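Local coordinates for protein DMATS type aromatic prenyltransferase (Streptomyces coelicolor, PDB 6ZS0) that probably catalyses transfer of a dimethylallyl group to position 5 of the tryptophan indole ring, as a 5-dimethylallyltryptophan synthase of the ABBA-barrel prenyltransferase family, at residues A[36-41]-A[103-108]; A[117-122]-A[189-194]; A[306-311]-A[341-346]. One frame throughout, in Å; residues are numbered along the deposited sequence. Where two conformers were deposited one is given.

Interaction 1: residues A[36-41]-A[103-108]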
loop_
_atom_site.group_PDB
_atom_site.type_symbol
_atom_site.label_atom_id
_atom_site.label_comp_id
_atom_site.label_asym_id
_atom_site.label_seq_id
_atom_site.Cartn_x
_atom_site.Cartn_y
_atom_site.Cartn_z
ATOM N N THR A 36 3.547 -10.640 13.288
ATOM C CA THR A 36 3.161 -10.689 14.716
ATOM C C THR A 36 4.017 -9.692 15.490
ATOM O O THR A 36 3.469 -8.950 16.287
ATOM C CB THR A 36 3.328 -12.102 15.304
ATOM O OG1 THR A 36 2.434 -12.942 14.588
ATOM C CG2 THR A 36 3.056 -12.163 16.784
ATOM N N ASP A 37 5.331 -9.706 15.297
ATOM C CA ASP A 37 6.243 -8.816 16.066
ATOM C C ASP A 37 5.981 -7.349 15.687
ATOM O O ASP A 37 6.004 -6.515 16.572
ATOM C CB ASP A 37 7.718 -9.170 15.849
ATOM C CG ASP A 37 8.656 -8.463 16.829
ATOM O OD1 ASP A 37 8.528 -8.675 18.049
ATOM O OD2 ASP A 37 9.498 -7.689 16.364
ATOM N N ALA A 38 5.744 -7.077 14.407
ATOM C CA ALA A 38 5.463 -5.715 13.883
ATOM C C ALA A 38 4.174 -5.163 14.517
ATOM O O ALA A 38 4.149 -3.993 14.877
ATOM C CB ALA A 38 5.409 -5.759 12.388
ATOM N N LEU A 39 3.157 -5.993 14.703
ATOM C CA LEU A 39 1.881 -5.558 15.319
ATOM C C LEU A 39 2.075 -5.256 16.804
ATOM O O LEU A 39 1.226 -4.510 17.367
ATOM C CB LEU A 39 0.822 -6.651 15.128
ATOM C CG LEU A 39 0.214 -6.730 13.729
ATOM C CD1 LEU A 39 -0.629 -7.981 13.572
ATOM C CD2 LEU A 39 -0.632 -5.491 13.421
ATOM N N GLY A 40 3.085 -5.848 17.445
ATOM C CA GLY A 40 3.337 -5.708 18.881
ATOM C C GLY A 40 2.094 -6.047 19.692
ATOM O O GLY A 40 1.426 -7.034 19.415
ATOM N N PRO A 41 1.740 -5.240 20.703
ATOM C CA PRO A 41 0.699 -5.626 21.658
ATOM C C PRO A 41 -0.644 -5.968 21.022
ATOM O O PRO A 41 -1.340 -6.902 21.495
ATOM C CB PRO A 41 0.602 -4.365 22.520
ATOM C CG PRO A 41 2.003 -3.877 22.526
ATOM C CD PRO A 41 2.375 -3.965 21.065
ATOM N N ARG A 103 13.314 0.124 13.627
ATOM C CA ARG A 103 14.698 -0.030 14.138
ATOM C C ARG A 103 14.941 -1.480 14.544
ATOM O O ARG A 103 16.043 -1.961 14.317
ATOM C CB ARG A 103 14.954 0.950 15.262
ATOM C CG ARG A 103 15.158 2.344 14.718
ATOM C CD ARG A 103 15.222 3.331 15.823
ATOM N NE ARG A 103 15.573 4.607 15.239
ATOM C CZ ARG A 103 15.555 5.748 15.894
ATOM N NH1 ARG A 103 15.165 5.785 17.156
ATOM N NH2 ARG A 103 15.925 6.850 15.265
ATOM N N THR A 104 13.962 -2.146 15.136
ATOM C CA THR A 104 14.091 -3.584 15.449
ATOM C C THR A 104 14.330 -4.382 14.170
ATOM O O THR A 104 15.213 -5.253 14.136
ATOM C CB THR A 104 12.884 -4.067 16.240
ATOM O OG1 THR A 104 12.897 -3.283 17.441
ATOM C CG2 THR A 104 12.957 -5.540 16.567
ATOM N N MET A 105 13.613 -4.079 13.102
ATOM C CA MET A 105 13.841 -4.787 11.820
ATOM C C MET A 105 15.261 -4.499 11.332
ATOM O O MET A 105 15.908 -5.428 10.810
ATOM C CB MET A 105 12.826 -4.319 10.780
ATOM C CG MET A 105 11.423 -4.700 11.135
ATOM S SD MET A 105 10.258 -3.867 9.983
ATOM C CE MET A 105 8.711 -4.216 10.813
ATOM N N ALA A 106 15.728 -3.269 11.464
ATOM C CA ALA A 106 17.082 -2.857 11.009
ATOM C C ALA A 106 18.137 -3.614 11.809
ATOM O O ALA A 106 19.160 -3.998 11.179
ATOM C CB ALA A 106 17.286 -1.379 11.113
ATOM N N ARG A 107 17.942 -3.837 13.090
ATOM C CA ARG A 107 18.946 -4.571 13.912
ATOM C C ARG A 107 18.941 -6.040 13.502
ATOM O O ARG A 107 19.989 -6.710 13.639
ATOM C CB ARG A 107 18.678 -4.403 15.394
ATOM C CG ARG A 107 18.874 -2.982 15.893
ATOM C CD ARG A 107 18.908 -2.948 17.406
ATOM N NE ARG A 107 17.704 -3.495 18.014
ATOM C CZ ARG A 107 16.562 -2.845 18.219
ATOM N NH1 ARG A 107 15.550 -3.473 18.794
ATOM N NH2 ARG A 107 16.428 -1.578 17.855
ATOM N N ARG A 108 17.834 -6.533 12.996
ATOM C CA ARG A 108 17.724 -7.937 12.561
ATOM C C ARG A 108 18.408 -8.143 11.207
ATOM O O ARG A 108 19.162 -9.149 11.080
ATOM C CB ARG A 108 16.264 -8.353 12.482
ATOM C CG ARG A 108 16.063 -9.807 12.085
ATOM C CD ARG A 108 14.644 -10.234 12.302
ATOM N NE ARG A 108 14.472 -11.589 11.801
ATOM C CZ ARG A 108 13.361 -12.293 11.874
ATOM N NH1 ARG A 108 13.332 -13.508 11.351
ATOM N NH2 ARG A 108 12.288 -11.788 12.455
#

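Interaction 2: residues A[117-122]-A[189-194]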
loop_
_atom_site.group_PDB
_atom_site.type_symbol
_atom_site.label_atom_id
_atom_site.label_comp_id
_atom_site.label_asym_id
_atom_site.label_seq_id
_atom_site.Cartn_x
_atom_site.Cartn_y
_atom_site.Cartn_z
ATOM N N ASP A 117 16.550 8.531 9.055
ATOM C CA ASP A 117 17.020 9.412 10.152
ATOM C C ASP A 117 17.086 10.862 9.686
ATOM O O ASP A 117 16.730 11.737 10.471
ATOM C CB ASP A 117 18.369 8.934 10.671
ATOM C CG ASP A 117 18.276 7.687 11.528
ATOM O OD1 ASP A 117 17.155 7.353 11.990
ATOM O OD2 ASP A 117 19.328 7.074 11.754
ATOM N N GLU A 118 17.495 11.083 8.443
ATOM C CA GLU A 118 17.565 12.409 7.789
ATOM C C GLU A 118 16.198 13.103 7.796
ATOM O O GLU A 118 16.203 14.332 7.690
ATOM C CB GLU A 118 18.059 12.283 6.346
ATOM C CG GLU A 118 19.523 12.015 6.238
ATOM C CD GLU A 118 20.408 13.224 6.505
ATOM O OE1 GLU A 118 19.857 14.372 6.627
ATOM O OE2 GLU A 118 21.631 13.027 6.591
ATOM N N LEU A 119 15.084 12.358 7.940
ATOM C CA LEU A 119 13.700 12.896 7.750
ATOM C C LEU A 119 12.908 12.991 9.051
ATOM O O LEU A 119 11.817 13.584 9.001
ATOM C CB LEU A 119 12.943 11.978 6.790
ATOM C CG LEU A 119 13.525 11.859 5.390
ATOM C CD1 LEU A 119 12.579 11.086 4.503
ATOM C CD2 LEU A 119 13.842 13.209 4.788
ATOM N N LEU A 120 13.375 12.422 10.164
ATOM C CA LEU A 120 12.488 12.173 11.338
ATOM C C LEU A 120 11.957 13.471 11.950
ATOM O O LEU A 120 10.811 13.468 12.419
ATOM C CB LEU A 120 13.236 11.344 12.385
ATOM C CG LEU A 120 13.496 9.893 11.999
ATOM C CD1 LEU A 120 14.103 9.158 13.162
ATOM C CD2 LEU A 120 12.226 9.192 11.523
ATOM N N ASP A 121 12.743 14.543 11.996
ATOM C CA ASP A 121 12.243 15.809 12.581
ATOM C C ASP A 121 11.089 16.356 11.735
ATOM O O ASP A 121 10.178 16.987 12.323
ATOM C CB ASP A 121 13.322 16.866 12.729
ATOM C CG ASP A 121 13.979 17.191 11.419
ATOM O OD1 ASP A 121 14.570 16.269 10.842
ATOM O OD2 ASP A 121 13.859 18.337 10.978
ATOM N N LEU A 122 11.108 16.137 10.415
ATOM C CA LEU A 122 10.029 16.618 9.518
ATOM C C LEU A 122 8.758 15.817 9.788
ATOM O O LEU A 122 7.665 16.417 9.767
ATOM C CB LEU A 122 10.416 16.450 8.052
ATOM C CG LEU A 122 11.574 17.303 7.540
ATOM C CD1 LEU A 122 11.986 16.827 6.170
ATOM C CD2 LEU A 122 11.197 18.773 7.500
ATOM N N PRO A 189 -0.328 12.682 0.091
ATOM C CA PRO A 189 -0.751 11.811 1.198
ATOM C C PRO A 189 0.395 11.028 1.850
ATOM O O PRO A 189 0.268 10.723 3.016
ATOM C CB PRO A 189 -1.805 10.879 0.609
ATOM C CG PRO A 189 -1.589 10.936 -0.888
ATOM C CD PRO A 189 -0.935 12.281 -1.199
ATOM N N PHE A 190 1.471 10.733 1.136
ATOM C CA PHE A 190 2.586 9.924 1.677
ATOM C C PHE A 190 3.894 10.359 1.067
ATOM O O PHE A 190 3.915 10.733 -0.131
ATOM C CB PHE A 190 2.437 8.439 1.339
ATOM C CG PHE A 190 1.113 7.843 1.726
ATOM C CD1 PHE A 190 0.857 7.489 3.032
ATOM C CD2 PHE A 190 0.140 7.576 0.775
ATOM C CE1 PHE A 190 -0.359 6.943 3.394
ATOM C CE2 PHE A 190 -1.086 7.038 1.137
ATOM C CZ PHE A 190 -1.337 6.726 2.453
ATOM N N LEU A 191 4.961 10.297 1.862
ATOM C CA LEU A 191 6.311 10.130 1.330
ATOM C C LEU A 191 6.855 8.813 1.859
ATOM O O LEU A 191 6.704 8.539 3.088
ATOM C CB LEU A 191 7.180 11.302 1.758
ATOM C CG LEU A 191 8.576 11.318 1.153
ATOM C CD1 LEU A 191 8.966 12.751 0.830
ATOM C CD2 LEU A 191 9.582 10.678 2.083
ATOM N N ALA A 192 7.431 8.010 0.984
ATOM C CA ALA A 192 7.919 6.680 1.367
ATOM C C ALA A 192 9.407 6.520 1.008
ATOM O O ALA A 192 9.890 7.146 0.060
ATOM C CB ALA A 192 7.084 5.622 0.741
ATOM N N LEU A 193 10.090 5.729 1.803
ATOM C CA LEU A 193 11.509 5.348 1.569
ATOM C C LEU A 193 11.598 3.838 1.465
ATOM O O LEU A 193 11.142 3.176 2.355
ATOM C CB LEU A 193 12.382 5.835 2.731
ATOM C CG LEU A 193 12.625 7.328 2.809
ATOM C CD1 LEU A 193 13.515 7.648 4.016
ATOM C CD2 LEU A 193 13.277 7.826 1.522
ATOM N N ASP A 194 12.237 3.338 0.418
ATOM C CA ASP A 194 12.600 1.912 0.281
ATOM C C ASP A 194 13.942 1.701 0.993
ATOM O O ASP A 194 14.897 2.287 0.529
ATOM C CB ASP A 194 12.707 1.537 -1.195
ATOM C CG ASP A 194 11.623 0.607 -1.655
ATOM O OD1 ASP A 194 11.602 -0.543 -1.170
ATOM O OD2 ASP A 194 10.807 1.041 -2.472
#

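Interaction 3: residues A[306-311]-A[341-346]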
loop_
_atom_site.group_PDB
_atom_site.type_symbol
_atom_site.label_atom_id
_atom_site.label_comp_id
_atom_site.label_asym_id
_atom_site.label_seq_id
_atom_site.Cartn_x
_atom_site.Cartn_y
_atom_site.Cartn_z
ATOM N N HIS A 306 -7.297 -14.966 -8.370
ATOM C CA HIS A 306 -8.545 -15.682 -7.970
ATOM C C HIS A 306 -8.289 -16.521 -6.715
ATOM O O HIS A 306 -9.122 -16.483 -5.793
ATOM C CB HIS A 306 -9.095 -16.546 -9.112
ATOM C CG HIS A 306 -9.628 -15.755 -10.248
ATOM N ND1 HIS A 306 -8.827 -14.955 -11.021
ATOM C CD2 HIS A 306 -10.872 -15.653 -10.762
ATOM C CE1 HIS A 306 -9.547 -14.376 -11.950
ATOM N NE2 HIS A 306 -10.806 -14.804 -11.829
ATOM N N ARG A 307 -7.167 -17.229 -6.654
ATOM C CA ARG A 307 -6.801 -18.026 -5.461
ATOM C C ARG A 307 -6.509 -17.090 -4.282
ATOM O O ARG A 307 -6.837 -17.469 -3.149
ATOM C CB ARG A 307 -5.603 -18.924 -5.752
ATOM C CG ARG A 307 -5.926 -20.003 -6.775
ATOM C CD ARG A 307 -4.830 -21.041 -6.902
ATOM N NE ARG A 307 -4.067 -20.853 -8.130
ATOM C CZ ARG A 307 -2.749 -20.655 -8.209
ATOM N NH1 ARG A 307 -1.988 -20.614 -7.116
ATOM N NH2 ARG A 307 -2.195 -20.505 -9.400
ATOM N N ALA A 308 -5.913 -15.921 -4.546
ATOM C CA ALA A 308 -5.556 -14.945 -3.490
ATOM C C ALA A 308 -6.828 -14.496 -2.773
ATOM O O ALA A 308 -6.830 -14.438 -1.556
ATOM C CB ALA A 308 -4.813 -13.788 -4.093
ATOM N N LEU A 309 -7.883 -14.151 -3.501
ATOM C CA LEU A 309 -9.136 -13.728 -2.848
ATOM C C LEU A 309 -9.679 -14.841 -1.944
ATOM O O LEU A 309 -10.035 -14.534 -0.814
ATOM C CB LEU A 309 -10.157 -13.236 -3.876
ATOM C CG LEU A 309 -10.197 -11.720 -3.967
ATOM C CD1 LEU A 309 -8.848 -11.204 -4.447
ATOM C CD2 LEU A 309 -11.328 -11.243 -4.867
ATOM N N ALA A 310 -9.690 -16.096 -2.383
ATOM C CA ALA A 310 -10.199 -17.217 -1.555
ATOM C C ALA A 310 -9.307 -17.413 -0.318
ATOM O O ALA A 310 -9.847 -17.766 0.735
ATOM C CB ALA A 310 -10.326 -18.461 -2.409
ATOM N N ALA A 311 -8.002 -17.154 -0.421
ATOM C CA ALA A 311 -7.040 -17.165 0.707
ATOM C C ALA A 311 -7.422 -16.124 1.761
ATOM O O ALA A 311 -7.291 -16.421 2.961
ATOM C CB ALA A 311 -5.644 -16.917 0.203
ATOM N N ALA A 341 -2.544 -5.590 -7.127
ATOM C CA ALA A 341 -3.855 -5.662 -6.458
ATOM C C ALA A 341 -3.609 -5.486 -4.977
ATOM O O ALA A 341 -2.829 -6.229 -4.428
ATOM C CB ALA A 341 -4.557 -6.970 -6.760
ATOM N N TYR A 342 -4.263 -4.480 -4.384
ATOM C CA TYR A 342 -4.247 -4.232 -2.928
ATOM C C TYR A 342 -5.444 -4.954 -2.338
ATOM O O TYR A 342 -6.586 -4.680 -2.776
ATOM C CB TYR A 342 -4.207 -2.724 -2.647
ATOM C CG TYR A 342 -2.912 -2.141 -3.120
ATOM C CD1 TYR A 342 -2.731 -1.819 -4.457
ATOM C CD2 TYR A 342 -1.815 -2.075 -2.292
ATOM C CE1 TYR A 342 -1.518 -1.365 -4.939
ATOM C CE2 TYR A 342 -0.591 -1.633 -2.757
ATOM C CZ TYR A 342 -0.434 -1.295 -4.086
ATOM O OH TYR A 342 0.787 -0.871 -4.544
ATOM N N LEU A 343 -5.191 -5.825 -1.370
ATOM C CA LEU A 343 -6.181 -6.780 -0.833
ATOM C C LEU A 343 -6.467 -6.474 0.635
ATOM O O LEU A 343 -5.523 -6.469 1.464
ATOM C CB LEU A 343 -5.661 -8.204 -1.012
ATOM C CG LEU A 343 -5.283 -8.562 -2.452
ATOM C CD1 LEU A 343 -4.647 -9.953 -2.537
ATOM C CD2 LEU A 343 -6.463 -8.443 -3.392
ATOM N N SER A 344 -7.738 -6.269 0.931
ATOM C CA SER A 344 -8.230 -5.889 2.262
ATOM C C SER A 344 -8.228 -7.108 3.185
ATOM O O SER A 344 -8.719 -8.155 2.788
ATOM C CB SER A 344 -9.623 -5.294 2.140
ATOM O OG SER A 344 -9.591 -4.079 1.388
ATOM N N SER A 345 -7.762 -6.967 4.416
ATOM C CA SER A 345 -7.826 -8.047 5.420
ATOM C C SER A 345 -9.272 -8.270 5.892
ATOM O O SER A 345 -9.681 -9.402 6.063
ATOM C CB SER A 345 -6.881 -7.756 6.554
ATOM O OG SER A 345 -7.150 -8.619 7.640
ATOM N N GLU A 346 -10.030 -7.206 6.124
ATOM C CA GLU A 346 -11.457 -7.260 6.560
ATOM C C GLU A 346 -11.575 -8.061 7.866
ATOM O O GLU A 346 -12.553 -8.782 8.055
ATOM C CB GLU A 346 -12.317 -7.728 5.375
ATOM C CG GLU A 346 -12.324 -6.675 4.261
ATOM C CD GLU A 346 -13.443 -6.716 3.241
ATOM O OE1 GLU A 346 -14.330 -7.544 3.384
ATOM O OE2 GLU A 346 -13.403 -5.902 2.297
#

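Interaction 1: residues A[36-41]-A[103-108]
A38 and M105 meet through methyl groups alone. M105 CE stops 4.0 Å from A38 CB, and the sulfur itself is not the atom that touches. A38 is too short to bridge the gap between the backbones, so M105 does the reaching. Its CG stands opposite the carbonyl carbon (chi1 -66°), and from there the chain runs straight out through SD to CE. The CB of M105 does not itself head for the other segment; the extended thioether brings the methyl across. A second, looser touch lies beside it. D37 OD2 comes 4.1 Å from the T104 methyl CG2, and the two side chains cross at about a right angle. A carboxylate oxygen against a methyl is van der Waals contact, without a hydrogen bond.

The two segments belong to helices 25-39 and 91-109. Both are outer helices of the ABBA barrel, in which a layer of helices surrounds a closed antiparallel sheet. The nearest CA atoms, those of A38 and M105, are 8.7 Å apart.

T104 turns its methyl to D37 because CG2 lies anti to the backbone N. Its OG1 is engaged elsewhere, hydrogen-bonded to E100 O one turn back in the same helix. Further in, both apolar partners rest on the barrel wall: A38 on V82 of strand 77-82, M105 on C136 and L138 of strand 135-139. R108 extends from its helix to touch T30 and V34 of helix 25-39. Its NH2 remains 6.3 Å from D37 OD2, so any attraction between these charges acts at a distance.

Interaction 2: residues A[117-122]-A[189-194]
L119 and L193 have the nearest CA atoms, 10.0 Å apart, so the backbones of 117-122 and 189-194 stay well separated and only side chains bridge them. Residues D117 to L120 form a type I beta turn that leads into the short helix 120-123. The partner segment enters strand 191-195 of the barrel. Its L191 and L193 point toward the turn, while A192 between them points away.

L119 carries the whole contact on its side through one methyl, CD1. This methyl meets L193 CD1 at 3.6 Å, the two leucines reaching toward each other tip to tip. It also lies 3.9 Å from L191 CD2, but here the side chains cross at about a right angle. The leucines of the strand differ in their first torsion. L191 has CG anti to the backbone N (chi1 -174°), whereas L193 has it anti to the carbonyl carbon (chi1 -72°). One methyl from each thus arrives at the same L119 branch.

Helix 162-175 packs beside all three: A169 touches L119 and L191, and L173 touches L193. R172 of that helix hydrogen-bonds E118 O and forms a salt bridge with D121 OD1, tying helix 162-175 to the segment 117-122. Between the two segments there is no hydrogen bond. The three touching residues are buried leucines, so this junction of turn and barrel wall rests on dispersion and the exclusion of water.

Interaction 3: residues A[306-311]-A[341-346]
L309 and L343 mark the closest backbone approach, with CA atoms 7.8 Å apart, where helix 303-312 lies over strand 338-344. The strand contributes a single side chain. L343 points toward the helix and meets A308 and L309, which are adjacent in sequence. Its two methyls divide the work. CD1 goes to A308, at 4.1 Å from CB, and CD2 goes to L309, at 3.8 Å from CD1.

The fork is the branching of L343 at CG. With CG opposite the carbonyl carbon (chi1 -55°), the branch point faces the helix. A308 points its CB toward the strand and needs no further reach. L309 leaves its helix in a less direct line. Its chi1 of -100° is away from a staggered value, and the end of the side chain comes nearer the strand than its first bond suggests. The two leucines then cross at about a right angle, meeting by one methyl each. No hydrogen bond joins the segments, and all three touching residues are buried.

This is helix-on-sheet packing on the outer face of the ABBA barrel. The strand is held in the wall by backbone hydrogen bonds on both flanks: L343 to F66 and A341 to L68 of strand 64-70, Y342 to A325 and Y326 of strand 324-332. Strand 64-70 also offers L68 to A308, and strand 324-332 offers I324 to L309. Two more helices complete the surroundings, with L17 of helix 6-20 against A308 and L288 of helix 284-297 against L309.

In the fold
Interactions 2 and 3 are buried and wholly aliphatic, and both reach the same barrel sheet, on opposite sides of the chain's centre, with their own centres 29 Å apart. Interaction 1 differs: it joins two helices of the outer layer and is only partly buried. Methyl packing makes up its inner half, while a carboxylate and a threonine meet at its more exposed side. Interactions 1 and 2 are neighbours, since L120 of the segment 117-122 touches L99 of helix 91-109. A long, weak ion pair of R103 with D117 is doubtful, as R103 has two conformers. Interaction 3 touches neither of the others. It sets a helix on a barrel strand, where interaction 2 sets a turn.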